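Local structure of Non-structural polyprotein (Sindbis virus, 4GUA) at residues K548-M556 with A610-R618; V146-L156 with A660-I668. The protein probably processes the viral nonstructural polyprotein through its nsP2 cysteine protease, here in a precursor joined to the macro and zinc-binding domains of nsP3. All blocks are in the same frame, centred on the assembly; numbering follows the deposited sequence.

Contact 1 of 2, residues K548-M556 with A610-R618; sequences KFHQAAKDM and AMTPERVHR. With SO4 (sulfate ion), chain R; SO4 (sulfate ion), chain K; SO4 (sulfate ion), chain I.
In the zinc-binding domain of nsP3, the start of helix 550-562 packs on the first turns of helix 613-621, with Ala552 CB against Pro613 O (3.5 Å) and Ala553 CB against the Pro613 ring. The short helical segments approach to 8.2 Å between axes and run at 106° to one another. Two small residues let the helices come this near, while larger groups close the crossing on its two sides. On one, Met556 lays its sulfur over the Pro613 backbone, SD to CA 3.6 Å, and also touches Val616 CG2; a bend at the end of the chain turns CE toward the carbonyl oxygen of Met611. On the other stands Phe549. Glu614 extends alongside it, CG set anti to the backbone N (chi1 -178°), and a CH-pi contact results, CG lying 3.9 Å from the ring centroid over one face. Lys548 CG lies against the opposite face, toward the ring's rim. The Glu614 carboxylate runs nearly parallel to the ring near its CZ-CE2 side, OE1 and OE2 held by Ser525 OG and Cys526 N. Phe549 also turns its edge to the face of His617 in an offset edge-to-face pair, planes 74° apart. Thr612 is the N-cap of helix 613-621: its OG1 accepts from Arg615 N at 2.9 Å. At the polar end, beyond the rings, Lys548 NZ (2.9 Å to O4) and His617 NE2 (3.2 Å to O3) share one sulfate, probably from the crystallisation liquor. Tyr576 and Leu573 of helix 566-577 touch Val616 and Met556, respectively.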
loop_
_atom_site.group_PDB
_atom_site.type_symbol
_atom_site.label_atom_id
_atom_site.label_comp_id
_atom_site.label_asym_id
_atom_site.label_seq_id
_atom_site.Cartn_x
_atom_site.Cartn_y
_atom_site.Cartn_z
ATOM N N LYS A 548 16.298 15.009 7.835
ATOM C CA LYS A 548 17.157 15.710 6.890
ATOM C C LYS A 548 17.231 14.963 5.574
ATOM O O LYS A 548 17.790 15.464 4.600
ATOM C CB LYS A 548 18.562 15.895 7.462
ATOM C CG LYS A 548 19.286 14.602 7.804
ATOM C CD LYS A 548 20.709 14.881 8.274
ATOM C CE LYS A 548 21.323 13.680 8.977
ATOM N NZ LYS A 548 22.803 13.803 9.077
ATOM N N PHE A 549 16.650 13.770 5.540
ATOM C CA PHE A 549 16.651 12.966 4.327
ATOM C C PHE A 549 15.465 13.289 3.423
ATOM O O PHE A 549 15.328 12.721 2.342
ATOM C CB PHE A 549 16.641 11.486 4.690
ATOM C CG PHE A 549 17.721 11.101 5.646
ATOM C CD1 PHE A 549 19.024 11.511 5.433
ATOM C CD2 PHE A 549 17.435 10.343 6.763
ATOM C CE1 PHE A 549 20.022 11.164 6.311
ATOM C CE2 PHE A 549 18.429 9.991 7.644
ATOM C CZ PHE A 549 19.727 10.405 7.419
ATOM N N HIS A 550 14.610 14.200 3.866
ATOM C CA HIS A 550 13.422 14.543 3.102
ATOM C C HIS A 550 13.736 15.003 1.686
ATOM O O HIS A 550 13.131 14.526 0.739
ATOM C CB HIS A 550 12.620 15.630 3.809
ATOM C CG HIS A 550 11.327 15.950 3.130
ATOM N ND1 HIS A 550 10.394 14.981 2.827
ATOM C CD2 HIS A 550 10.803 17.124 2.707
ATOM C CE1 HIS A 550 9.353 15.544 2.243
ATOM N NE2 HIS A 550 9.574 16.844 2.161
ATOM N N GLN A 551 14.674 15.932 1.544
ATOM C CA GLN A 551 14.985 16.499 0.235
ATOM C C GLN A 551 15.457 15.400 -0.715
ATOM O O GLN A 551 15.005 15.308 -1.860
ATOM C CB GLN A 551 16.049 17.590 0.358
ATOM C CG GLN A 551 16.302 18.369 -0.920
ATOM C CD GLN A 551 15.104 19.194 -1.350
ATOM O OE1 GLN A 551 14.256 18.730 -2.113
ATOM N NE2 GLN A 551 15.035 20.433 -0.873
ATOM N N ALA A 552 16.373 14.565 -0.237
ATOM C CA ALA A 552 16.873 13.453 -1.034
ATOM C C ALA A 552 15.716 12.563 -1.469
ATOM O O ALA A 552 15.663 12.124 -2.616
ATOM C CB ALA A 552 17.895 12.652 -0.244
ATOM N N ALA A 553 14.787 12.307 -0.551
ATOM C CA ALA A 553 13.638 11.455 -0.845
ATOM C C ALA A 553 12.747 12.042 -1.944
ATOM O O ALA A 553 12.305 11.330 -2.847
ATOM C CB ALA A 553 12.828 11.216 0.414
ATOM N N LYS A 554 12.484 13.341 -1.852
ATOM C CA LYS A 554 11.618 14.034 -2.796
ATOM C C LYS A 554 12.212 13.952 -4.186
ATOM O O LYS A 554 11.512 13.694 -5.166
ATOM C CB LYS A 554 11.485 15.504 -2.406
ATOM C CG LYS A 554 10.410 15.790 -1.385
ATOM C CD LYS A 554 10.729 17.069 -0.612
ATOM C CE LYS A 554 10.547 18.326 -1.454
ATOM N NZ LYS A 554 9.698 19.331 -0.740
ATOM N N ASP A 555 13.518 14.180 -4.253
ATOM C CA ASP A 555 14.224 14.233 -5.522
ATOM C C ASP A 555 14.255 12.865 -6.201
ATOM O O ASP A 555 13.997 12.770 -7.400
ATOM C CB ASP A 555 15.634 14.793 -5.324
ATOM C CG ASP A 555 15.628 16.278 -4.959
ATOM O OD1 ASP A 555 14.571 16.930 -5.098
ATOM O OD2 ASP A 555 16.686 16.804 -4.551
ATOM N N MET A 556 14.555 11.814 -5.438
ATOM C CA MET A 556 14.498 10.448 -5.961
ATOM C C MET A 556 13.113 10.167 -6.529
ATOM O O MET A 556 12.962 9.568 -7.597
ATOM C CB MET A 556 14.738 9.431 -4.853
ATOM C CG MET A 556 16.099 9.453 -4.222
ATOM S SD MET A 556 16.094 8.351 -2.803
ATOM C CE MET A 556 16.064 6.754 -3.603
ATOM N N ALA A 610 22.471 -0.366 -0.250
ATOM C CA ALA A 610 21.040 -0.178 -0.473
ATOM C C ALA A 610 20.741 1.287 -0.715
ATOM O O ALA A 610 21.184 2.137 0.049
ATOM C CB ALA A 610 20.263 -0.669 0.729
ATOM N N MET A 611 19.965 1.601 -1.750
ATOM C CA MET A 611 19.831 3.001 -2.106
ATOM C C MET A 611 18.564 3.528 -1.464
ATOM O O MET A 611 17.477 3.515 -2.042
ATOM C CB MET A 611 19.727 3.110 -3.627
ATOM C CG MET A 611 20.052 4.469 -4.208
ATOM S SD MET A 611 21.820 4.817 -4.278
ATOM C CE MET A 611 22.396 3.521 -5.371
ATOM N N THR A 612 18.766 4.055 -0.264
ATOM C CA THR A 612 17.749 4.729 0.519
ATOM C C THR A 612 17.892 6.227 0.331
ATOM O O THR A 612 18.948 6.700 -0.088
ATOM C CB THR A 612 17.864 4.361 2.005
ATOM O OG1 THR A 612 19.123 4.813 2.523
ATOM C CG2 THR A 612 17.769 2.851 2.182
ATOM N N PRO A 613 16.831 6.984 0.617
ATOM C CA PRO A 613 17.041 8.432 0.644
ATOM C C PRO A 613 18.215 8.786 1.561
ATOM O O PRO A 613 18.927 9.768 1.345
ATOM C CB PRO A 613 15.717 8.962 1.195
ATOM C CG PRO A 613 14.714 7.940 0.770
ATOM C CD PRO A 613 15.427 6.620 0.859
ATOM N N GLU A 614 18.425 7.965 2.579
ATOM C CA GLU A 614 19.518 8.194 3.506
ATOM C C GLU A 614 20.854 8.067 2.785
ATOM O O GLU A 614 21.689 8.966 2.853
ATOM C CB GLU A 614 19.440 7.217 4.679
ATOM C CG GLU A 614 20.508 7.426 5.722
ATOM C CD GLU A 614 20.276 6.590 6.965
ATOM O OE1 GLU A 614 19.231 5.910 7.033
ATOM O OE2 GLU A 614 21.131 6.624 7.879
ATOM N N ARG A 615 21.061 6.957 2.087
ATOM C CA ARG A 615 22.333 6.744 1.416
ATOM C C ARG A 615 22.564 7.789 0.336
ATOM O O ARG A 615 23.676 8.272 0.165
ATOM C CB ARG A 615 22.422 5.352 0.796
ATOM C CG ARG A 615 23.765 5.134 0.108
ATOM C CD ARG A 615 24.146 3.670 0.014
ATOM N NE ARG A 615 25.389 3.482 -0.734
ATOM C CZ ARG A 615 25.474 3.235 -2.037
ATOM N NH1 ARG A 615 24.387 3.134 -2.789
ATOM N NH2 ARG A 615 26.666 3.087 -2.592
ATOM N N VAL A 616 21.516 8.134 -0.398
ATOM C CA VAL A 616 21.647 9.137 -1.443
ATOM C C VAL A 616 22.132 10.442 -0.840
ATOM O O VAL A 616 22.988 11.119 -1.405
ATOM C CB VAL A 616 20.316 9.378 -2.184
ATOM C CG1 VAL A 616 20.351 10.705 -2.931
ATOM C CG2 VAL A 616 20.031 8.234 -3.141
ATOM N N HIS A 617 21.562 10.796 0.302
ATOM C CA HIS A 617 21.897 12.042 0.971
ATOM C C HIS A 617 23.342 12.058 1.463
ATOM O O HIS A 617 24.038 13.056 1.299
ATOM C CB HIS A 617 20.942 12.261 2.142
ATOM C CG HIS A 617 21.307 13.418 3.015
ATOM N ND1 HIS A 617 20.821 14.691 2.805
ATOM C CD2 HIS A 617 22.106 13.495 4.105
ATOM C CE1 HIS A 617 21.304 15.502 3.729
ATOM N NE2 HIS A 617 22.086 14.801 4.531
ATOM N N ARG A 618 23.793 10.954 2.055
ATOM C CA ARG A 618 25.151 10.883 2.595
ATOM C C ARG A 618 26.168 11.006 1.460
ATOM O O ARG A 618 27.150 11.735 1.575
ATOM C CB ARG A 618 25.375 9.587 3.388
HETATM S S SO4 R . 24.211 16.671 6.817
HETATM O O1 SO4 R . 24.990 16.999 5.624
HETATM O O2 SO4 R . 24.744 17.396 7.967
HETATM O O3 SO4 R . 22.818 17.068 6.620
HETATM O O4 SO4 R . 24.299 15.234 7.073
HETATM S S SO4 K . 28.861 3.947 0.922
HETATM O O1 SO4 K . 28.183 3.915 -0.370
HETATM O O2 SO4 K . 27.942 4.484 1.927
HETATM O O3 SO4 K . 29.250 2.589 1.307
HETATM O O4 SO4 K . 30.043 4.803 0.798
HETATM S S SO4 I . 17.570 14.762 11.786
HETATM O O1 SO4 I . 17.138 14.199 10.509
HETATM O O2 SO4 I . 17.599 16.221 11.695
HETATM O O3 SO4 I . 16.623 14.367 12.824
HETATM O O4 SO4 I . 18.907 14.261 12.118
#

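Contact 2 of 2, residues V146-L156 with A660-I668. With SO4 (sulfate ion), chain F.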
loop_
_atom_site.group_PDB
_atom_site.type_symbol
_atom_site.label_atom_id
_atom_site.label_comp_id
_atom_site.label_asym_id
_atom_site.label_seq_id
_atom_site.Cartn_x
_atom_site.Cartn_y
_atom_site.Cartn_z
ATOM N N VAL A 146 -8.603 17.561 -3.566
ATOM C CA VAL A 146 -7.563 16.563 -3.780
ATOM C C VAL A 146 -6.200 17.230 -3.652
ATOM O O VAL A 146 -5.969 18.304 -4.212
ATOM C CB VAL A 146 -7.675 15.923 -5.186
ATOM C CG1 VAL A 146 -6.693 14.786 -5.333
ATOM C CG2 VAL A 146 -9.081 15.419 -5.441
ATOM N N PRO A 147 -5.278 16.584 -2.932
ATOM C CA PRO A 147 -3.921 17.125 -2.822
ATOM C C PRO A 147 -3.191 16.947 -4.145
ATOM O O PRO A 147 -3.179 15.832 -4.665
ATOM C CB PRO A 147 -3.294 16.260 -1.730
ATOM C CG PRO A 147 -3.986 14.954 -1.876
ATOM C CD PRO A 147 -5.401 15.268 -2.283
ATOM N N VAL A 148 -2.545 17.986 -4.654
ATOM C CA VAL A 148 -2.003 17.913 -6.006
ATOM C C VAL A 148 -0.680 17.153 -6.053
ATOM O O VAL A 148 -0.253 16.700 -7.116
ATOM C CB VAL A 148 -1.812 19.322 -6.620
ATOM C CG1 VAL A 148 -0.636 20.040 -5.972
ATOM C CG2 VAL A 148 -1.607 19.216 -8.110
ATOM N N ASN A 149 -0.047 16.988 -4.898
ATOM C CA ASN A 149 1.283 16.392 -4.846
ATOM C C ASN A 149 1.275 14.885 -4.641
ATOM O O ASN A 149 2.336 14.271 -4.568
ATOM C CB ASN A 149 2.097 17.033 -3.726
ATOM C CG ASN A 149 1.552 16.702 -2.354
ATOM O OD1 ASN A 149 0.351 16.822 -2.108
ATOM N ND2 ASN A 149 2.426 16.251 -1.460
ATOM N N ARG A 150 0.087 14.289 -4.566
ATOM C CA ARG A 150 -0.040 12.876 -4.217
ATOM C C ARG A 150 -0.335 11.987 -5.420
ATOM O O ARG A 150 -1.217 12.283 -6.223
ATOM C CB ARG A 150 -1.153 12.701 -3.174
ATOM C CG ARG A 150 -1.493 11.252 -2.841
ATOM C CD ARG A 150 -2.228 11.155 -1.503
ATOM N NE ARG A 150 -2.678 9.796 -1.199
ATOM C CZ ARG A 150 -1.904 8.846 -0.680
ATOM N NH1 ARG A 150 -0.629 9.090 -0.403
ATOM N NH2 ARG A 150 -2.399 7.647 -0.444
ATOM N N ASN A 151 0.400 10.888 -5.539
ATOM C CA ASN A 151 0.015 9.845 -6.479
ATOM C C ASN A 151 -0.990 8.950 -5.783
ATOM O O ASN A 151 -0.672 8.298 -4.794
ATOM C CB ASN A 151 1.227 9.035 -6.944
ATOM C CG ASN A 151 2.007 9.729 -8.055
ATOM O OD1 ASN A 151 1.551 10.728 -8.630
ATOM N ND2 ASN A 151 3.184 9.194 -8.371
ATOM N N LEU A 152 -2.205 8.916 -6.309
ATOM C CA LEU A 152 -3.287 8.182 -5.680
ATOM C C LEU A 152 -3.114 6.696 -5.923
ATOM O O LEU A 152 -2.818 6.284 -7.036
ATOM C CB LEU A 152 -4.628 8.660 -6.231
ATOM C CG LEU A 152 -4.873 10.159 -6.038
ATOM C CD1 LEU A 152 -6.090 10.611 -6.827
ATOM C CD2 LEU A 152 -5.034 10.489 -4.570
ATOM N N PRO A 153 -3.288 5.883 -4.875
ATOM C CA PRO A 153 -3.094 4.438 -5.017
ATOM C C PRO A 153 -4.147 3.804 -5.922
ATOM O O PRO A 153 -3.920 2.721 -6.463
ATOM C CB PRO A 153 -3.239 3.920 -3.585
ATOM C CG PRO A 153 -4.059 4.942 -2.876
ATOM C CD PRO A 153 -3.746 6.259 -3.525
ATOM N N HIS A 154 -5.284 4.473 -6.088
ATOM C CA HIS A 154 -6.368 3.932 -6.900
ATOM C C HIS A 154 -7.279 5.049 -7.410
ATOM O O HIS A 154 -7.235 6.175 -6.919
ATOM C CB HIS A 154 -7.182 2.905 -6.101
ATOM C CG HIS A 154 -7.917 3.487 -4.930
ATOM N ND1 HIS A 154 -9.040 4.272 -5.073
ATOM C CD2 HIS A 154 -7.690 3.396 -3.598
ATOM C CE1 HIS A 154 -9.474 4.640 -3.882
ATOM N NE2 HIS A 154 -8.674 4.121 -2.969
ATOM N N ALA A 155 -8.101 4.721 -8.399
ATOM C CA ALA A 155 -9.022 5.675 -9.004
ATOM C C ALA A 155 -10.099 6.133 -8.026
ATOM O O ALA A 155 -10.378 5.465 -7.035
ATOM C CB ALA A 155 -9.675 5.048 -10.227
ATOM N N LEU A 156 -10.716 7.271 -8.326
ATOM C CA LEU A 156 -11.836 7.766 -7.541
ATOM C C LEU A 156 -13.049 7.825 -8.461
ATOM O O LEU A 156 -12.908 7.756 -9.684
ATOM C CB LEU A 156 -11.541 9.166 -7.017
ATOM C CG LEU A 156 -10.217 9.388 -6.293
ATOM C CD1 LEU A 156 -10.144 10.829 -5.822
ATOM C CD2 LEU A 156 -10.053 8.430 -5.130
ATOM N N ALA A 660 1.309 0.778 -8.900
ATOM C CA ALA A 660 0.614 1.579 -9.902
ATOM C C ALA A 660 -0.172 2.683 -9.208
ATOM O O ALA A 660 -0.547 2.547 -8.039
ATOM C CB ALA A 660 -0.309 0.711 -10.735
ATOM N N PHE A 661 -0.397 3.788 -9.914
ATOM C CA PHE A 661 -1.075 4.925 -9.309
ATOM C C PHE A 661 -1.794 5.775 -10.329
ATOM O O PHE A 661 -1.548 5.671 -11.524
ATOM C CB PHE A 661 -0.063 5.815 -8.591
ATOM C CG PHE A 661 0.977 6.394 -9.508
ATOM C CD1 PHE A 661 0.722 7.562 -10.213
ATOM C CD2 PHE A 661 2.202 5.767 -9.676
ATOM C CE1 PHE A 661 1.667 8.091 -11.061
ATOM C CE2 PHE A 661 3.149 6.297 -10.520
ATOM C CZ PHE A 661 2.880 7.461 -11.217
ATOM N N VAL A 662 -2.662 6.646 -9.823
ATOM C CA VAL A 662 -3.341 7.660 -10.619
ATOM C C VAL A 662 -2.864 9.039 -10.155
ATOM O O VAL A 662 -3.059 9.401 -8.997
ATOM C CB VAL A 662 -4.870 7.582 -10.419
ATOM C CG1 VAL A 662 -5.598 8.530 -11.360
ATOM C CG2 VAL A 662 -5.351 6.166 -10.608
ATOM N N PRO A 663 -2.228 9.812 -11.050
ATOM C CA PRO A 663 -1.812 11.167 -10.669
ATOM C C PRO A 663 -2.989 11.985 -10.156
ATOM O O PRO A 663 -4.036 12.035 -10.813
ATOM C CB PRO A 663 -1.308 11.760 -11.988
ATOM C CG PRO A 663 -0.962 10.603 -12.820
ATOM C CD PRO A 663 -1.923 9.522 -12.457
ATOM N N ALA A 664 -2.825 12.630 -9.007
ATOM C CA ALA A 664 -3.929 13.372 -8.408
ATOM C C ALA A 664 -4.417 14.484 -9.335
ATOM O O ALA A 664 -5.592 14.857 -9.311
ATOM C CB ALA A 664 -3.513 13.948 -7.076
ATOM N N ARG A 665 -3.511 14.991 -10.164
ATOM C CA ARG A 665 -3.812 16.105 -11.050
ATOM C C ARG A 665 -5.045 15.789 -11.894
ATOM O O ARG A 665 -5.808 16.685 -12.269
ATOM C CB ARG A 665 -2.594 16.433 -11.927
ATOM C CG ARG A 665 -2.449 15.564 -13.165
ATOM C CD ARG A 665 -1.316 16.044 -14.068
ATOM N NE ARG A 665 -1.772 17.027 -15.052
ATOM C CZ ARG A 665 -2.685 16.806 -16.002
ATOM N NH1 ARG A 665 -3.278 15.620 -16.129
ATOM N NH2 ARG A 665 -3.009 17.788 -16.832
ATOM N N LYS A 666 -5.247 14.506 -12.178
ATOM C CA LYS A 666 -6.397 14.069 -12.963
ATOM C C LYS A 666 -7.724 14.568 -12.397
ATOM O O LYS A 666 -8.643 14.897 -13.140
ATOM C CB LYS A 666 -6.443 12.547 -13.046
ATOM C CG LYS A 666 -7.836 12.026 -13.360
ATOM C CD LYS A 666 -7.829 10.595 -13.869
ATOM C CE LYS A 666 -9.237 10.054 -13.984
ATOM N NZ LYS A 666 -10.215 11.131 -14.309
ATOM N N TYR A 667 -7.812 14.621 -11.075
ATOM C CA TYR A 667 -9.028 15.035 -10.381
ATOM C C TYR A 667 -8.997 16.522 -10.028
ATOM O O TYR A 667 -9.808 17.012 -9.240
ATOM C CB TYR A 667 -9.262 14.152 -9.159
ATOM C CG TYR A 667 -9.389 12.699 -9.543
ATOM C CD1 TYR A 667 -10.571 12.212 -10.087
ATOM C CD2 TYR A 667 -8.328 11.822 -9.398
ATOM C CE1 TYR A 667 -10.700 10.885 -10.459
ATOM C CE2 TYR A 667 -8.446 10.488 -9.767
ATOM C CZ TYR A 667 -9.635 10.028 -10.300
ATOM O OH TYR A 667 -9.756 8.703 -10.665
ATOM N N ILE A 668 -8.038 17.230 -10.610
ATOM C CA ILE A 668 -7.851 18.641 -10.331
ATOM C C ILE A 668 -7.726 19.414 -11.642
ATOM O O ILE A 668 -8.610 20.202 -11.985
ATOM C CB ILE A 668 -6.563 18.885 -9.487
ATOM C CG1 ILE A 668 -6.610 18.097 -8.173
ATOM C CG2 ILE A 668 -6.354 20.368 -9.205
ATOM C CD1 ILE A 668 -5.241 17.923 -7.514
HETATM S S SO4 F . 5.752 15.905 -2.935
HETATM O O1 SO4 F . 6.202 15.622 -4.296
HETATM O O2 SO4 F . 6.868 15.748 -2.006
HETATM O O3 SO4 F . 5.260 17.283 -2.867
HETATM O O4 SO4 F . 4.691 14.964 -2.573
#
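Leu152 and Val662 form a hydrogen-bonded antiparallel pair, Val662 N giving to Leu152 O at 2.8 Å in the carbonyl plane and Leu152 N returning a bond to Val662 O, next to the non-hydrogen-bonded pair of Asn151 and Pro663. Together they make a two-stranded ribbon, extended by a weak bond from Ala664 N to Arg150 O where the 660-668 segment enters a 3-10 turn. On the face of Asn151, the side-chain amide lies flat on the Phe661 ring, planes 7° apart, with ND2 3.2 Å above the ring centre. Ser596 and Ser598 hydrogen-bond to its OD1 and ND2, which would fix the flip of the amide. Leu152 points to the other face, its CD1 meeting Tyr667 CD2 at 3.6 Å. With chi1 at -59°, Tyr667 swings its ring across to Leu156: OH takes a nearly straight bond from Leu156 N (2.9 Å, 176°), while Leu156 CB sits over one ring face in a CH-pi contact. The opposite face is covered by Lys666 CG. Val146 packs on Tyr667 CB through CG2 and on Ala664 CB through CG1 (3.7 Å). Ile668, the last modelled residue, reaches back with CD1 3.8 Å from Val148 CB, near the type I turn of Pro147 to Arg150. The ribbon thus ties the tail of the zinc-binding domain to the nsP2 protease region. Helix 237-257 lies against Leu152 and Leu156 through Phe238 and His237, helix 323-333 meets Pro153 and His154, and Arg150 gives NE to Ala273 O and NH2 to Glu278 of helix 275-286 in a salt bridge.

The centres of contact 1 and contact 2 lie 23 Å apart and their nearest atoms about 8 Å, so the two do not touch. In sequence, both segments of contact 1 fall between the two segments of contact 2, which are separated by 503 residues. Contact 1 joins two helices within the zinc-binding domain; contact 2 takes the end of that domain back to the protease region. They also differ in make-up, one lacking any hydrogen bond between its segments and the other built on a backbone ribbon. The zinc ion, held by Cys605, Cys607, Cys630 and Cys648, is about 8 Å from the Met611 side chain in contact 1.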